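Long-range contacts in putative amino acid binding protein (Streptococcus mutans, PDB 4C0R), which binds glutathione, here as the oxidized disulfide, and probably delivers it as a family 3 solute-binding protein to the cystine ABC importer TcyBC: residues S83-S88 with Y232-K237; K33-A38 with K209-L214; P90-V95 with V181-S186; N151-K156 with Q174-L179. All blocks are in the same frame, centred on the assembly; numbering follows the deposited sequence.

Contact 1. Residues S83-S88 with Y232-K237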
# COMPACT_ATOMS: atom_id res chain seq x y z
N SER A 83 -6.05 -9.93 7.14
CA SER A 83 -6.79 -9.34 8.25
C SER A 83 -8.06 -8.65 7.74
O SER A 83 -8.30 -8.57 6.54
CB SER A 83 -5.93 -8.29 8.94
OG SER A 83 -5.76 -7.16 8.14
N ASN A 84 -8.85 -8.14 8.67
CA ASN A 84 -9.88 -7.21 8.31
C ASN A 84 -9.18 -5.95 7.80
O ASN A 84 -7.99 -5.70 8.07
CB ASN A 84 -10.76 -6.95 9.51
CG ASN A 84 -11.60 -8.19 9.85
OD1 ASN A 84 -11.94 -9.00 8.96
ND2 ASN A 84 -11.89 -8.35 11.11
N PRO A 85 -9.89 -5.20 6.97
CA PRO A 85 -9.23 -4.06 6.34
C PRO A 85 -8.88 -3.00 7.37
O PRO A 85 -9.57 -2.86 8.40
CB PRO A 85 -10.29 -3.53 5.35
CG PRO A 85 -11.55 -3.99 5.92
CD PRO A 85 -11.31 -5.32 6.59
N THR A 86 -7.81 -2.27 7.09
CA THR A 86 -7.37 -1.20 7.99
C THR A 86 -7.52 0.22 7.43
O THR A 86 -7.52 1.20 8.18
CB THR A 86 -5.92 -1.41 8.39
OG1 THR A 86 -5.12 -1.26 7.23
CG2 THR A 86 -5.72 -2.77 9.05
N ALA A 87 -7.70 0.37 6.13
CA ALA A 87 -7.85 1.69 5.53
C ALA A 87 -8.43 1.51 4.15
O ALA A 87 -8.37 0.42 3.58
CB ALA A 87 -6.49 2.39 5.42
N SER A 88 -9.00 2.58 3.62
CA SER A 88 -9.51 2.69 2.28
C SER A 88 -8.72 3.73 1.52
O SER A 88 -8.60 4.88 1.97
CB SER A 88 -11.02 3.00 2.32
OG SER A 88 -11.55 2.91 1.00
N TYR A 232 -9.69 7.73 6.98
CA TYR A 232 -9.76 6.86 5.83
C TYR A 232 -10.03 5.42 6.23
O TYR A 232 -9.48 4.50 5.64
CB TYR A 232 -8.47 6.95 5.01
CG TYR A 232 -8.06 8.37 4.65
CD1 TYR A 232 -8.93 9.22 3.99
CD2 TYR A 232 -6.83 8.86 5.00
CE1 TYR A 232 -8.52 10.54 3.65
CE2 TYR A 232 -6.43 10.14 4.67
CZ TYR A 232 -7.28 10.96 4.01
OH TYR A 232 -6.81 12.26 3.72
N LEU A 233 -10.88 5.20 7.19
CA LEU A 233 -11.16 3.84 7.63
C LEU A 233 -12.11 3.12 6.69
O LEU A 233 -12.92 3.73 5.96
CB LEU A 233 -11.75 3.81 9.03
CG LEU A 233 -10.86 4.43 10.13
CD1 LEU A 233 -11.54 4.21 11.46
CD2 LEU A 233 -9.48 3.85 10.14
N PRO A 234 -12.05 1.81 6.72
CA PRO A 234 -13.02 1.02 5.99
C PRO A 234 -14.44 1.24 6.56
O PRO A 234 -14.63 1.73 7.67
CB PRO A 234 -12.57 -0.43 6.24
CG PRO A 234 -11.15 -0.33 6.75
CD PRO A 234 -11.15 0.97 7.54
N ASP A 235 -15.43 0.83 5.79
CA ASP A 235 -16.80 0.89 6.28
C ASP A 235 -17.00 -0.05 7.46
O ASP A 235 -16.47 -1.15 7.50
CB ASP A 235 -17.77 0.48 5.14
CG ASP A 235 -17.74 1.40 3.96
OD1 ASP A 235 -17.23 2.54 4.04
OD2 ASP A 235 -18.30 0.98 2.91
N LYS A 236 -17.79 0.41 8.45
CA LYS A 236 -18.11 -0.34 9.63
C LYS A 236 -18.53 -1.79 9.36
O LYS A 236 -18.04 -2.73 9.98
CB LYS A 236 -19.25 0.42 10.39
N LYS A 237 -19.41 -2.00 8.38
CA LYS A 237 -19.90 -3.35 8.17
C LYS A 237 -18.81 -4.27 7.64
O LYS A 237 -18.90 -5.50 7.75
CB LYS A 237 -21.08 -3.34 7.23
CG LYS A 237 -20.77 -2.81 5.87
CD LYS A 237 -21.94 -3.05 4.95
CE LYS A 237 -21.87 -2.18 3.74
NZ LYS A 237 -23.21 -2.19 3.06
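The segment 83-88 is extended except for a kink at Thr-86, ahead of the strand residues Ala-87 and Ser-88, and the backbone of the loop 232-237 comes closest to it at Ala-87 and Leu-233, CA atoms 4.5 Å apart. A single backbone hydrogen bond ties them: Ser-88 N donates to Tyr-232 O over 2.8 Å, nearly straight at 162° and in the plane of the carbonyl. The same oxygen takes a CA-H...O contact from Ala-87 CA at 3.3 Å, so two neighbouring residues converge on one acceptor. Further along, Pro-234 of the loop crosses Pro-85 of 83-88 obliquely. Pro-234 CG reaches to 3.6 Å from Pro-85 CB and to 3.4 Å from Pro-85 O, while its CD lies against the carbonyl of Thr-86. Pro-234 thus covers the backbone of Pro-85 and Thr-86 as well as the proline ring, and gives the largest share of the loop's buried surface. Leu-233 starts out away from the strand, but its CD2 returns to 3.8 Å from Thr-86 O. At the other end, Tyr-232 CB rests 3.7 Å from Ser-88 O, and the rest of the side chain leads away. Tyr-191 of strand 191-196 touches both prolines, and its hydroxyl bonds to Asp-235 N; Asp-235 OD2 forms a salt bridge with Lys-189. The loop that follows helix 219-228 is thereby laid across the long, interrupted strand 81-96, which runs from one lobe to the other, as expected for the two-lobed solute-binding fold.

Contact 2. Residues K33-A38 with K209-L214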
# COMPACT_ATOMS: atom_id res chain seq x y z
N LYS A 33 1.79 -1.78 16.01
CA LYS A 33 2.28 -1.56 17.37
C LYS A 33 1.11 -1.41 18.33
O LYS A 33 1.14 -1.94 19.43
CB LYS A 33 3.20 -0.36 17.45
CG LYS A 33 4.61 -0.71 16.92
CD LYS A 33 5.60 0.42 16.96
CE LYS A 33 6.92 -0.01 16.38
NZ LYS A 33 7.97 0.99 16.72
N GLU A 34 0.09 -0.68 17.93
CA GLU A 34 -1.07 -0.52 18.82
C GLU A 34 -1.82 -1.84 19.02
O GLU A 34 -2.18 -2.17 20.15
CB GLU A 34 -2.01 0.55 18.27
CG GLU A 34 -3.11 0.97 19.23
CD GLU A 34 -2.62 1.83 20.38
OE1 GLU A 34 -1.60 2.53 20.21
OE2 GLU A 34 -3.27 1.75 21.43
N VAL A 35 -1.98 -2.61 17.96
CA VAL A 35 -2.57 -3.95 18.09
C VAL A 35 -1.82 -4.80 19.13
O VAL A 35 -2.41 -5.46 19.98
CB VAL A 35 -2.58 -4.66 16.72
CG1 VAL A 35 -2.78 -6.15 16.84
CG2 VAL A 35 -3.64 -3.99 15.82
N PHE A 36 -0.53 -4.84 18.99
CA PHE A 36 0.29 -5.73 19.79
C PHE A 36 0.61 -5.22 21.22
O PHE A 36 1.15 -6.00 22.03
CB PHE A 36 1.51 -6.17 18.99
CG PHE A 36 1.18 -7.16 17.93
CD1 PHE A 36 0.89 -8.47 18.25
CD2 PHE A 36 1.05 -6.76 16.59
CE1 PHE A 36 0.54 -9.39 17.25
CE2 PHE A 36 0.68 -7.66 15.60
CZ PHE A 36 0.41 -8.98 15.92
N LYS A 37 0.26 -3.98 21.52
CA LYS A 37 0.41 -3.47 22.90
C LYS A 37 -0.31 -4.35 23.88
O LYS A 37 0.13 -4.49 25.06
CB LYS A 37 -0.19 -2.07 23.04
CG LYS A 37 0.70 -0.93 22.97
CD LYS A 37 -0.13 0.34 23.38
N ALA A 38 -1.46 -4.93 23.49
CA ALA A 38 -2.31 -5.63 24.43
C ALA A 38 -2.05 -7.12 24.43
O ALA A 38 -2.95 -7.87 24.73
CB ALA A 38 -3.76 -5.36 24.12
N LYS A 209 -9.41 -9.31 16.24
CA LYS A 209 -10.10 -8.95 17.45
C LYS A 209 -9.66 -7.54 17.90
O LYS A 209 -10.50 -6.68 18.29
CB LYS A 209 -9.82 -9.97 18.54
N ARG A 210 -8.36 -7.30 17.84
CA ARG A 210 -7.83 -5.97 18.20
C ARG A 210 -8.32 -4.87 17.25
O ARG A 210 -8.62 -3.76 17.67
CB ARG A 210 -6.31 -6.01 18.26
CG ARG A 210 -5.78 -6.88 19.44
CD ARG A 210 -5.90 -6.19 20.76
NE ARG A 210 -5.10 -5.01 20.85
CZ ARG A 210 -5.33 -3.96 21.60
NH1 ARG A 210 -6.37 -3.97 22.45
NH2 ARG A 210 -4.54 -2.91 21.53
N LEU A 211 -8.31 -5.13 15.94
CA LEU A 211 -8.74 -4.12 15.00
C LEU A 211 -10.19 -3.74 15.26
O LEU A 211 -10.53 -2.56 15.15
CB LEU A 211 -8.57 -4.56 13.55
CG LEU A 211 -7.15 -4.70 13.05
CD1 LEU A 211 -7.07 -5.37 11.66
CD2 LEU A 211 -6.54 -3.36 12.97
N LYS A 212 -11.01 -4.70 15.65
CA LYS A 212 -12.45 -4.40 15.88
C LYS A 212 -12.52 -3.53 17.11
O LYS A 212 -13.23 -2.53 17.13
CB LYS A 212 -13.25 -5.66 16.07
CG LYS A 212 -14.73 -5.35 16.42
N LYS A 213 -11.75 -3.86 18.12
CA LYS A 213 -11.75 -3.08 19.36
C LYS A 213 -11.27 -1.64 19.12
O LYS A 213 -11.88 -0.67 19.59
CB LYS A 213 -10.95 -3.78 20.45
CG LYS A 213 -10.85 -3.02 21.73
CD LYS A 213 -10.12 -3.82 22.77
CE LYS A 213 -10.05 -3.07 24.13
NZ LYS A 213 -9.22 -3.84 25.11
N LEU A 214 -10.19 -1.52 18.34
CA LEU A 214 -9.58 -0.23 18.08
C LEU A 214 -10.44 0.61 17.14
O LEU A 214 -10.41 1.85 17.21
CB LEU A 214 -8.17 -0.40 17.55
CG LEU A 214 -7.17 -1.06 18.52
CD1 LEU A 214 -5.90 -1.28 17.73
CD2 LEU A 214 -6.95 -0.26 19.78
O HOH W 1 -4.68 -0.54 22.90
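The C-terminal part of helix 27-36 and the chain beyond it lie against helix 201-216, and the backbones come closest at Val-35 and Arg-210, whose CA atoms are 5.6 Å apart. Arg-210 dominates the contact. Its CG is anti to the carbonyl carbon, and further bends at chi2 and chi3 (-75° and -65°) fold the chain so that the guanidinium meets two successive backbone carbonyls edge-on. NH2 donates to Glu-34 O at 2.8 Å, an oxygen lying in the guanidinium plane, although the donor stands above the plane of that carbonyl. NE donates to Val-35 O at 2.9 Å, here on a lone pair, with the oxygen tilted out of the guanidinium plane. Ala-38 CB sits over the centre of one guanidinium face, 3.3 Å from Arg-210 CZ. A water accepts from Arg-210 NH2 at 2.7 Å and donates to Glu-34 OE2, bridging a carboxylate that does not touch the arginine directly. Next to the polar bonds, Val-35 and the Arg-210 stem pass in opposite directions, Val-35 CG1 3.8 Å from Arg-210 CB, and Val-35 CG2 meets Leu-214 CD1 and Leu-211 CD2. Glu-34 CG, anti to the backbone N (chi1 -170°), lies 3.9 Å from Leu-214 CD1, and the bend at chi2 turns the carboxylate to the water. Two bonds and the methyl over its face fix the rotation of a buried guanidinium. Because the carbonyls belong to the C-terminal end of a helix, where the dipole is negative, the cation is probably stabilised there, with Glu-34 adding charge compensation through the water.

Contact 3. Residues P90-V95 with V181-S186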
# COMPACT_ATOMS: atom_id res chain seq x y z
N PRO A 90 -8.13 4.93 -2.42
CA PRO A 90 -8.40 4.74 -3.82
C PRO A 90 -7.28 5.19 -4.73
O PRO A 90 -6.38 5.90 -4.32
CB PRO A 90 -9.66 5.60 -4.05
CG PRO A 90 -9.52 6.68 -3.13
CD PRO A 90 -8.86 6.08 -1.86
N LEU A 91 -7.32 4.73 -5.98
CA LEU A 91 -6.27 5.04 -6.90
C LEU A 91 -6.43 6.39 -7.54
O LEU A 91 -7.55 6.88 -7.79
CB LEU A 91 -6.17 4.01 -8.03
CG LEU A 91 -5.70 2.66 -7.60
CD1 LEU A 91 -5.80 1.72 -8.82
CD2 LEU A 91 -4.29 2.74 -7.10
N VAL A 92 -5.28 6.96 -7.87
CA VAL A 92 -5.20 8.18 -8.69
C VAL A 92 -4.15 8.03 -9.81
O VAL A 92 -3.26 7.19 -9.77
CB VAL A 92 -4.87 9.44 -7.89
CG1 VAL A 92 -5.92 9.71 -6.91
CG2 VAL A 92 -3.46 9.31 -7.21
N LEU A 93 -4.31 8.87 -10.83
CA LEU A 93 -3.39 9.07 -11.87
C LEU A 93 -2.63 10.35 -11.53
O LEU A 93 -3.23 11.40 -11.33
CB LEU A 93 -4.23 9.28 -13.14
CG LEU A 93 -3.73 9.39 -14.53
CD1 LEU A 93 -2.66 8.35 -14.87
CD2 LEU A 93 -4.95 9.23 -15.45
N VAL A 94 -1.32 10.27 -11.43
CA VAL A 94 -0.46 11.39 -11.18
C VAL A 94 0.14 11.83 -12.52
O VAL A 94 0.77 11.04 -13.21
CB VAL A 94 0.71 11.02 -10.26
CG1 VAL A 94 1.60 12.22 -10.00
CG2 VAL A 94 0.17 10.42 -8.95
N VAL A 95 -0.09 13.08 -12.87
CA VAL A 95 0.35 13.66 -14.14
C VAL A 95 0.73 15.10 -13.90
O VAL A 95 0.33 15.71 -12.91
CB VAL A 95 -0.79 13.66 -15.22
CG1 VAL A 95 -1.20 12.21 -15.61
CG2 VAL A 95 -1.97 14.47 -14.74
N VAL A 181 -3.21 15.18 -9.17
CA VAL A 181 -3.79 13.88 -9.11
C VAL A 181 -5.20 13.90 -9.68
O VAL A 181 -5.95 14.88 -9.55
CB VAL A 181 -3.74 13.24 -7.67
CG1 VAL A 181 -2.35 13.35 -7.05
CG2 VAL A 181 -4.80 13.74 -6.78
N ILE A 182 -5.52 12.83 -10.40
CA ILE A 182 -6.81 12.59 -10.98
C ILE A 182 -7.38 11.32 -10.38
O ILE A 182 -6.78 10.25 -10.49
CB ILE A 182 -6.71 12.42 -12.54
CG1 ILE A 182 -6.17 13.72 -13.16
CG2 ILE A 182 -8.07 12.00 -13.15
CD1 ILE A 182 -5.74 13.51 -14.61
N ASP A 183 -8.59 11.39 -9.82
CA ASP A 183 -9.24 10.20 -9.27
C ASP A 183 -9.63 9.23 -10.35
O ASP A 183 -10.17 9.63 -11.39
CB ASP A 183 -10.51 10.55 -8.45
CG ASP A 183 -10.22 11.38 -7.25
OD1 ASP A 183 -9.28 11.09 -6.48
OD2 ASP A 183 -10.95 12.37 -7.06
N LEU A 184 -9.39 7.96 -10.10
CA LEU A 184 -9.70 6.86 -10.99
C LEU A 184 -10.85 6.01 -10.46
O LEU A 184 -11.11 5.98 -9.29
CB LEU A 184 -8.49 5.93 -11.17
CG LEU A 184 -7.31 6.56 -11.90
CD1 LEU A 184 -6.12 5.62 -11.87
CD2 LEU A 184 -7.67 6.89 -13.34
N PRO A 185 -11.51 5.31 -11.36
CA PRO A 185 -12.55 4.36 -10.90
C PRO A 185 -11.98 3.29 -9.97
O PRO A 185 -10.80 2.97 -10.06
CB PRO A 185 -13.08 3.76 -12.21
CG PRO A 185 -12.66 4.70 -13.28
CD PRO A 185 -11.39 5.35 -12.83
N SER A 186 -12.80 2.77 -9.05
CA SER A 186 -12.38 1.62 -8.21
C SER A 186 -13.23 0.41 -8.57
O SER A 186 -14.47 0.50 -8.47
CB SER A 186 -12.60 1.91 -6.69
OG SER A 186 -11.70 2.87 -6.13
O HOH W 2 -9.36 8.32 -6.12
O HOH W 3 -9.40 3.00 -7.02
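This is an antiparallel pairing of strands 81-96 and 179-183, in the part of the mixed sheet that also holds 160-163, in the lobe away from helix 201-216; the short strands run at 148° to each other with axes 4.4 Å apart at closest. Leu-93 and Ile-182 form the hydrogen-bonded pair: Leu-93 N donates to Ile-182 O at 2.8 Å and Ile-182 N to Leu-93 O at 2.9 Å, both in the carbonyl planes. Val-92 with Asp-183 and Val-94 with Val-181 are the non-hydrogen-bonded pairs that flank it. A third bond, Leu-184 N to Leu-91 O at 3.1 Å, carries the pairing just past the strand's end, its donor above the carbonyl plane. On the face of Leu-93 and Ile-182 their CB atoms meet at 4.0 Å, Leu-184 lays CD1 over the peptide between Val-92 and Leu-93, and Ile-182 CD1 reaches Val-95 CG2. On the face covered by helix 164-173, Val-92 CG2 packs 4.0 Å from Val-181 CB. Val-92 and Asp-183 point the same way, Val-92 CG1 3.7 Å from Asp-183 OD1, which forms a salt bridge with Lys-164 and accepts from a water that donates to Leu-91 O. A second water accepts from Leu-91 N and lies 2.5 Å from Ser-186 OG. Strand 160-163 pairs with 81-96 too, bonding through Lys-160 to Val-94 and through Phe-162 to Val-92. A strand held between two antiparallel neighbours, with helix 164-173 on one face, fits the alpha/beta lobe of the periplasmic-binding-protein fold.

Contact 4. Residues N151-K156 with Q174-L179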
# COMPACT_ATOMS: atom_id res chain seq x y z
N ASN A 151 10.17 11.52 -11.09
CA ASN A 151 10.48 11.31 -12.52
C ASN A 151 9.35 11.82 -13.43
O ASN A 151 9.59 12.28 -14.55
CB ASN A 151 10.67 9.85 -12.85
CG ASN A 151 12.06 9.34 -12.52
OD1 ASN A 151 12.99 10.12 -12.28
ND2 ASN A 151 12.20 8.03 -12.50
N VAL A 152 8.12 11.74 -12.96
CA VAL A 152 7.01 12.30 -13.75
C VAL A 152 7.13 13.84 -13.72
O VAL A 152 7.02 14.50 -14.77
CB VAL A 152 5.62 11.82 -13.20
CG1 VAL A 152 4.44 12.54 -13.92
CG2 VAL A 152 5.46 10.34 -13.37
N SER A 153 7.38 14.40 -12.55
CA SER A 153 7.56 15.85 -12.41
C SER A 153 8.66 16.32 -13.37
O SER A 153 8.54 17.37 -14.01
CB SER A 153 7.93 16.19 -10.96
OG SER A 153 8.00 17.57 -10.74
N ASP A 154 9.72 15.54 -13.50
CA ASP A 154 10.88 15.92 -14.33
C ASP A 154 10.71 15.63 -15.80
O ASP A 154 11.60 15.90 -16.60
CB ASP A 154 12.14 15.19 -13.85
CG ASP A 154 12.61 15.66 -12.51
OD1 ASP A 154 12.29 16.79 -12.10
OD2 ASP A 154 13.32 14.88 -11.83
N GLY A 155 9.59 14.99 -16.16
CA GLY A 155 9.34 14.61 -17.53
C GLY A 155 9.97 13.36 -18.07
O GLY A 155 9.94 13.11 -19.26
N LYS A 156 10.53 12.52 -17.21
CA LYS A 156 11.14 11.32 -17.68
C LYS A 156 10.16 10.26 -18.08
O LYS A 156 10.45 9.36 -18.89
CB LYS A 156 12.06 10.73 -16.59
CG LYS A 156 13.24 11.61 -16.30
CD LYS A 156 14.24 10.84 -15.46
N GLN A 174 7.28 16.78 -0.85
CA GLN A 174 8.44 17.02 -1.73
C GLN A 174 8.28 18.26 -2.60
O GLN A 174 9.16 18.57 -3.43
CB GLN A 174 8.72 15.82 -2.62
CG GLN A 174 8.98 14.52 -1.87
CD GLN A 174 10.15 14.61 -0.95
OE1 GLN A 174 11.25 15.02 -1.37
NE2 GLN A 174 9.95 14.24 0.32
N GLY A 175 7.18 18.97 -2.44
CA GLY A 175 6.99 20.24 -3.12
C GLY A 175 6.95 20.12 -4.64
O GLY A 175 7.43 20.99 -5.35
N LEU A 176 6.37 19.02 -5.12
CA LEU A 176 6.25 18.78 -6.55
C LEU A 176 5.04 19.51 -7.11
O LEU A 176 4.02 18.88 -7.49
CB LEU A 176 6.17 17.30 -6.79
CG LEU A 176 7.33 16.52 -6.14
CD1 LEU A 176 7.18 15.06 -6.40
CD2 LEU A 176 8.70 17.00 -6.65
N ASP A 177 5.16 20.85 -7.20
CA ASP A 177 4.01 21.70 -7.46
C ASP A 177 3.58 21.73 -8.91
O ASP A 177 2.62 22.40 -9.25
CB ASP A 177 4.31 23.16 -7.04
CG ASP A 177 5.71 23.57 -7.36
OD1 ASP A 177 6.11 23.62 -8.55
OD2 ASP A 177 6.44 23.92 -6.39
N ASN A 178 4.27 21.00 -9.76
CA ASN A 178 3.83 20.92 -11.14
C ASN A 178 3.02 19.66 -11.42
O ASN A 178 2.75 19.34 -12.57
CB ASN A 178 5.02 20.98 -12.07
CG ASN A 178 5.79 19.71 -12.09
OD1 ASN A 178 6.00 19.07 -11.03
ND2 ASN A 178 6.20 19.31 -13.26
N LEU A 179 2.69 18.91 -10.36
CA LEU A 179 1.92 17.67 -10.52
C LEU A 179 0.54 17.82 -9.94
O LEU A 179 0.30 18.61 -9.01
CB LEU A 179 2.60 16.48 -9.81
CG LEU A 179 3.98 16.04 -10.35
CD1 LEU A 179 4.53 14.87 -9.55
CD2 LEU A 179 3.86 15.71 -11.83
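Helix 145-153 ends in a Schellman motif at Gly-155, and its last turn meets the type I turn Leu-176 to Leu-179 that leads into strand 179-183. Asn-178 and Ser-153 are joined by two hydrogen bonds. Ser-153 OG, anti to the backbone N (chi1 -174°), donates to Asn-178 OD1 over a short 2.5 Å, on a lone pair of the amide oxygen. The other end of the same amide, ND2, donates to Ser-153 O at 3.1 Å, again on a lone pair, with that oxygen close to the amide plane. Asn-178 CG takes the crowded position between its own N and carbonyl carbon (chi1 74°), which holds the amide out toward the helix; with both its ends bonded to one residue, its rotation is fixed. Leucine side chains flank the pair. Leu-179 CD2 lies 3.7 Å from Ser-153 CA and 3.8 Å from Val-152 CG1, Leu-179 CD1 reaches Ser-153 CB at 3.9 Å, and Leu-176 CD2 stands beside the hydroxyl, 4.2 Å from Ser-153 OG. After the Schellman motif at Gly-175 that ends helix 164-173, an inverse gamma turn centred on Leu-176, with a weak bond, overlaps the start of the type I turn. Leu-176 and Leu-179 continue onto Ile-149 of helix 145-153, Val-152 touches Pro-96 and Leu-179 touches Val-94, so the helix end packs against the turn on one side and strand 81-96 on another.

How the contacts relate
Strand 81-96 joins contacts 1 and 3, whose segments adjoin in sequence though their centres lie about 20 Å apart. Contact 1 also touches contact 2, where Leu-211 CD1 packs 3.7 Å from Asn-84 O; contact 3 touches contact 4, where Leu-179 CD2 lies 3.7 Å from Val-95 O. Contacts 2 and 4 are on opposite sides of the chain's centre, with centres about 38 Å apart, matching a two-lobed molecule. The bound glutathione disulfide is nearest to contact 3, about 6 Å from the Leu-91 side chain, and about 10 Å from those of Ala-87 and Val-152. Contacts 3 and 4 are both nested within the loops closed by contacts 1 and 2.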